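Local atomic coordinates of regulatory protein PCRH (Pseudomonas aeruginosa, PDB entry 2XCB), a protein that probably acts as a type III secretion chaperone in Pseudomonas aeruginosa, binding the minor translocator protein PopD through its chaperone-binding region. Residues F88-A93 and E123-R128; C61-G66 and A92-L97. All coordinates share one frame; numbering follows the deposited sequence.

Interaction 1 of 2, residues F88-A93 and E123-R128; sequences FPFHAA and EALAAR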
# COMPACT_ATOMS: atom_id res chain seq x y z
N PHE A 88 -8.60 16.19 15.47
CA PHE A 88 -9.32 16.71 14.33
C PHE A 88 -9.56 18.21 14.47
O PHE A 88 -9.14 18.94 13.60
CB PHE A 88 -10.62 15.92 14.13
CG PHE A 88 -10.36 14.47 13.61
CD1 PHE A 88 -9.71 14.26 12.38
CD2 PHE A 88 -10.68 13.36 14.42
CE1 PHE A 88 -9.50 12.95 11.86
CE2 PHE A 88 -10.45 12.04 13.98
CZ PHE A 88 -9.85 11.83 12.66
N PRO A 89 -10.26 18.67 15.54
CA PRO A 89 -10.55 20.15 15.50
C PRO A 89 -9.28 20.95 15.75
O PRO A 89 -9.11 22.01 15.25
CB PRO A 89 -11.53 20.33 16.68
CG PRO A 89 -11.51 19.05 17.46
CD PRO A 89 -11.21 17.98 16.42
N PHE A 90 -8.34 20.37 16.47
CA PHE A 90 -7.09 21.06 16.70
C PHE A 90 -6.33 21.31 15.38
O PHE A 90 -6.02 22.50 15.05
CB PHE A 90 -6.18 20.26 17.72
CG PHE A 90 -4.86 20.96 18.04
CD1 PHE A 90 -4.79 21.97 19.01
CD2 PHE A 90 -3.66 20.64 17.32
CE1 PHE A 90 -3.57 22.65 19.32
CE2 PHE A 90 -2.47 21.32 17.56
CZ PHE A 90 -2.43 22.36 18.59
N HIS A 91 -6.05 20.24 14.59
CA HIS A 91 -5.32 20.47 13.37
C HIS A 91 -6.14 21.22 12.34
O HIS A 91 -5.57 21.93 11.54
CB HIS A 91 -4.75 19.18 12.79
CG HIS A 91 -3.72 18.59 13.74
ND1 HIS A 91 -2.60 19.30 14.09
CD2 HIS A 91 -3.76 17.52 14.57
CE1 HIS A 91 -1.91 18.63 15.03
NE2 HIS A 91 -2.60 17.53 15.33
N ALA A 92 -7.46 21.05 12.39
CA ALA A 92 -8.35 21.84 11.52
C ALA A 92 -8.19 23.35 11.86
O ALA A 92 -8.27 24.22 10.97
CB ALA A 92 -9.79 21.45 11.73
N ALA A 93 -8.10 23.63 13.14
CA ALA A 93 -7.94 25.03 13.58
C ALA A 93 -6.63 25.60 13.03
O ALA A 93 -6.58 26.73 12.59
CB ALA A 93 -7.99 25.06 15.11
N GLU A 123 -3.51 15.35 27.88
CA GLU A 123 -3.19 16.51 28.72
C GLU A 123 -2.26 17.58 28.08
O GLU A 123 -2.47 18.76 28.29
CB GLU A 123 -2.59 16.01 30.04
CG GLU A 123 -2.13 17.10 31.03
CD GLU A 123 -1.76 16.51 32.42
OE1 GLU A 123 -0.87 15.62 32.49
OE2 GLU A 123 -2.35 16.94 33.44
N ALA A 124 -1.23 17.18 27.32
CA ALA A 124 -0.38 18.16 26.63
C ALA A 124 -1.15 18.94 25.53
O ALA A 124 -0.98 20.15 25.36
CB ALA A 124 0.86 17.48 26.03
N LEU A 125 -1.99 18.23 24.78
CA LEU A 125 -2.77 18.81 23.70
C LEU A 125 -3.79 19.81 24.24
O LEU A 125 -3.96 20.86 23.63
CB LEU A 125 -3.47 17.73 22.84
CG LEU A 125 -4.12 18.14 21.50
CD1 LEU A 125 -3.11 18.82 20.60
CD2 LEU A 125 -4.76 16.96 20.77
N ALA A 126 -4.44 19.48 25.36
CA ALA A 126 -5.39 20.36 26.02
C ALA A 126 -4.74 21.72 26.32
O ALA A 126 -5.29 22.75 25.98
CB ALA A 126 -5.95 19.74 27.27
N ALA A 127 -3.54 21.71 26.88
CA ALA A 127 -2.78 22.94 27.16
C ALA A 127 -2.40 23.68 25.89
O ALA A 127 -2.51 24.90 25.83
CB ALA A 127 -1.54 22.60 27.98
N ARG A 128 -2.04 22.95 24.83
CA ARG A 128 -1.74 23.61 23.55
C ARG A 128 -2.97 24.22 22.94
O ARG A 128 -2.87 25.28 22.37
CB ARG A 128 -1.15 22.66 22.49
CG ARG A 128 0.30 22.21 22.72
CD ARG A 128 0.70 21.19 21.62
NE ARG A 128 0.97 21.83 20.33
CZ ARG A 128 0.97 21.21 19.15
NH1 ARG A 128 0.66 19.92 19.05
NH2 ARG A 128 1.28 21.92 18.07
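F90 projects from helix 87-98 onto L125 and R128, both on the first turns of helix 123-140, in the all-helical, tetratricopeptide-repeat fold of class II chaperones of type III secretion. The CA atoms of F90 and L125 are 8.5 Å apart, and side chains do most of the bridging. The apolar part is a CH-pi contact: L125 CD1 sits 3.7 Å from the centroid of the F90 ring, only 8° off the ring normal, so one methyl rests squarely over the middle of one face. F90 reaches it because its CG is anti to the backbone N (chi1 -178°), which sends the ring outward from its own helix. F109 meets the same ring edge-to-face and A112 also packs on F90, so helix 102-117 also packs against the aromatic group.

The polar part is flat-group packing. R128 bends at its third torsion and brings its guanidinium up obliquely to the CZ/CE2 end of the ring, at about a right angle to the F90 side chain. The two planes stand 61° apart, so they do not stack. R128 NH1 is also in a weak, long ion pair with an acidic side chain of the bound peptide, which places this margin of the contact beside the ligand. F90 CZ lies above the centre of one guanidinium face, 3.6 Å from R128 CZ.

Interaction 2 of 2, residues C61-G66 and A92-L97; sequences CRQSLG and AAECHL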
# COMPACT_ATOMS: atom_id res chain seq x y z
N CYS A 61 -1.17 14.70 6.01
CA CYS A 61 -0.35 14.79 4.81
C CYS A 61 -0.61 16.02 4.00
O CYS A 61 0.32 16.67 3.58
CB CYS A 61 -0.55 13.56 3.88
SG CYS A 61 0.09 12.12 4.58
N ARG A 62 -1.88 16.32 3.81
CA ARG A 62 -2.28 17.49 3.07
C ARG A 62 -1.88 18.81 3.79
O ARG A 62 -1.39 19.78 3.18
CB ARG A 62 -3.78 17.42 2.86
CG ARG A 62 -4.15 16.37 1.79
CD ARG A 62 -5.61 16.06 1.82
NE ARG A 62 -5.98 15.26 0.66
CZ ARG A 62 -7.23 14.98 0.26
NH1 ARG A 62 -8.31 15.35 0.97
NH2 ARG A 62 -7.38 14.19 -0.81
N GLN A 63 -2.07 18.82 5.10
CA GLN A 63 -1.59 19.93 5.92
C GLN A 63 -0.10 20.21 5.68
O GLN A 63 0.27 21.35 5.43
CB GLN A 63 -1.84 19.71 7.42
CG GLN A 63 -1.74 21.05 8.22
CD GLN A 63 -2.05 20.88 9.72
OE1 GLN A 63 -2.75 19.98 10.10
NE2 GLN A 63 -1.53 21.79 10.55
N SER A 64 0.74 19.16 5.73
CA SER A 64 2.18 19.30 5.59
C SER A 64 2.60 19.77 4.20
O SER A 64 3.69 20.34 4.05
CB SER A 64 2.87 18.00 5.91
OG SER A 64 2.98 17.86 7.30
N LEU A 65 1.75 19.53 3.21
CA LEU A 65 1.93 19.98 1.83
C LEU A 65 1.26 21.32 1.54
O LEU A 65 1.23 21.78 0.41
CB LEU A 65 1.28 18.93 0.89
CG LEU A 65 2.05 17.61 0.79
CD1 LEU A 65 1.15 16.59 0.04
CD2 LEU A 65 3.40 17.84 0.06
N GLY A 66 0.65 21.92 2.54
CA GLY A 66 0.02 23.24 2.31
C GLY A 66 -1.28 23.17 1.63
O GLY A 66 -1.79 24.20 1.13
N ALA A 92 -7.46 21.05 12.39
CA ALA A 92 -8.35 21.84 11.52
C ALA A 92 -8.19 23.35 11.86
O ALA A 92 -8.27 24.22 10.97
CB ALA A 92 -9.79 21.45 11.73
N ALA A 93 -8.10 23.63 13.14
CA ALA A 93 -7.94 25.03 13.58
C ALA A 93 -6.63 25.60 13.03
O ALA A 93 -6.58 26.73 12.59
CB ALA A 93 -7.99 25.06 15.11
N GLU A 94 -5.54 24.80 13.06
CA GLU A 94 -4.30 25.26 12.40
C GLU A 94 -4.44 25.62 10.91
O GLU A 94 -3.84 26.64 10.39
CB GLU A 94 -3.21 24.23 12.54
CG GLU A 94 -2.77 24.04 13.99
CD GLU A 94 -1.75 22.94 14.11
OE1 GLU A 94 -0.91 23.09 15.03
OE2 GLU A 94 -1.77 21.96 13.29
N CYS A 95 -5.20 24.79 10.20
CA CYS A 95 -5.45 25.02 8.79
C CYS A 95 -6.29 26.29 8.67
O CYS A 95 -6.01 27.07 7.78
CB CYS A 95 -6.21 23.84 8.09
SG CYS A 95 -5.22 22.25 8.17
N HIS A 96 -7.32 26.47 9.50
CA HIS A 96 -8.13 27.67 9.37
C HIS A 96 -7.26 28.92 9.56
O HIS A 96 -7.44 29.94 8.89
CB HIS A 96 -9.22 27.68 10.43
CG HIS A 96 -10.39 26.80 10.12
ND1 HIS A 96 -11.13 26.91 8.96
CD2 HIS A 96 -10.92 25.74 10.79
CE1 HIS A 96 -12.13 26.05 8.98
NE2 HIS A 96 -12.03 25.33 10.09
N LEU A 97 -6.34 28.84 10.49
CA LEU A 97 -5.43 29.96 10.82
C LEU A 97 -4.57 30.29 9.62
O LEU A 97 -4.52 31.45 9.16
CB LEU A 97 -4.55 29.53 12.02
CG LEU A 97 -4.66 30.18 13.38
CD1 LEU A 97 -3.27 30.06 14.10
CD2 LEU A 97 -5.06 31.67 13.25
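E94, on helix 87-98, accepts a hydrogen bond from Q63, on the last turn of helix 52-64. Q63 NE2 lies 2.8 Å from E94 OE2, and the bond is nearly straight, with an N-H...O angle of 167°. The oxygen lies in the plane of the Q63 amide, whereas the donor comes to it from above the carboxylate, 40° out of that plane; the two flat groups are almost perpendicular. E94 OE2 also takes a hydrogen bond from H91 ND1, one turn earlier, so two donors grip one oxygen and should steady its carboxylate. The aliphatic base of E94 contributes too, with CB 3.6 Å from Q63 NE2.

In this tetratricopeptide-repeat-like array the contact lies beside the bound peptide: Q63 itself packs on an apolar side chain of the peptide, consistent with a place in the wall of the peptide-binding groove.

Next along the helix, C95 lies against the stem of Q63: C95 SG is 3.7 Å from Q63 CG and 3.8 Å from Q63 CD. The glutamine can pass alongside the sulfur because its CG is anti to the backbone N (chi1 -162°) and the chain beyond is extended. Its other amide atom, OE1, is hydrogen-bonded to Y75 OH of helix 68-81, a helix whose A71 and Y75 also touch C95.

In the fold
Helix 87-98 serves both contacts, which share A92 and A93 and lie with their centres about 13 Å apart. Along the chain, 61-66 comes first, then 88-97, then 123-128: interaction 2 ties the middle helix back to helix 52-64, and interaction 1 carries it forward to helix 123-140, with helices 68-81 and 102-117 intervening in sequence. The two are also joined directly in space, since H91 CB packs 3.4 Å from Q63 OE1 and E94 OE1 forms a long, weak ion pair with R128 NH2. H91, Q63 and R128 all come near the bound peptide, consistent with a shared surface for PopD.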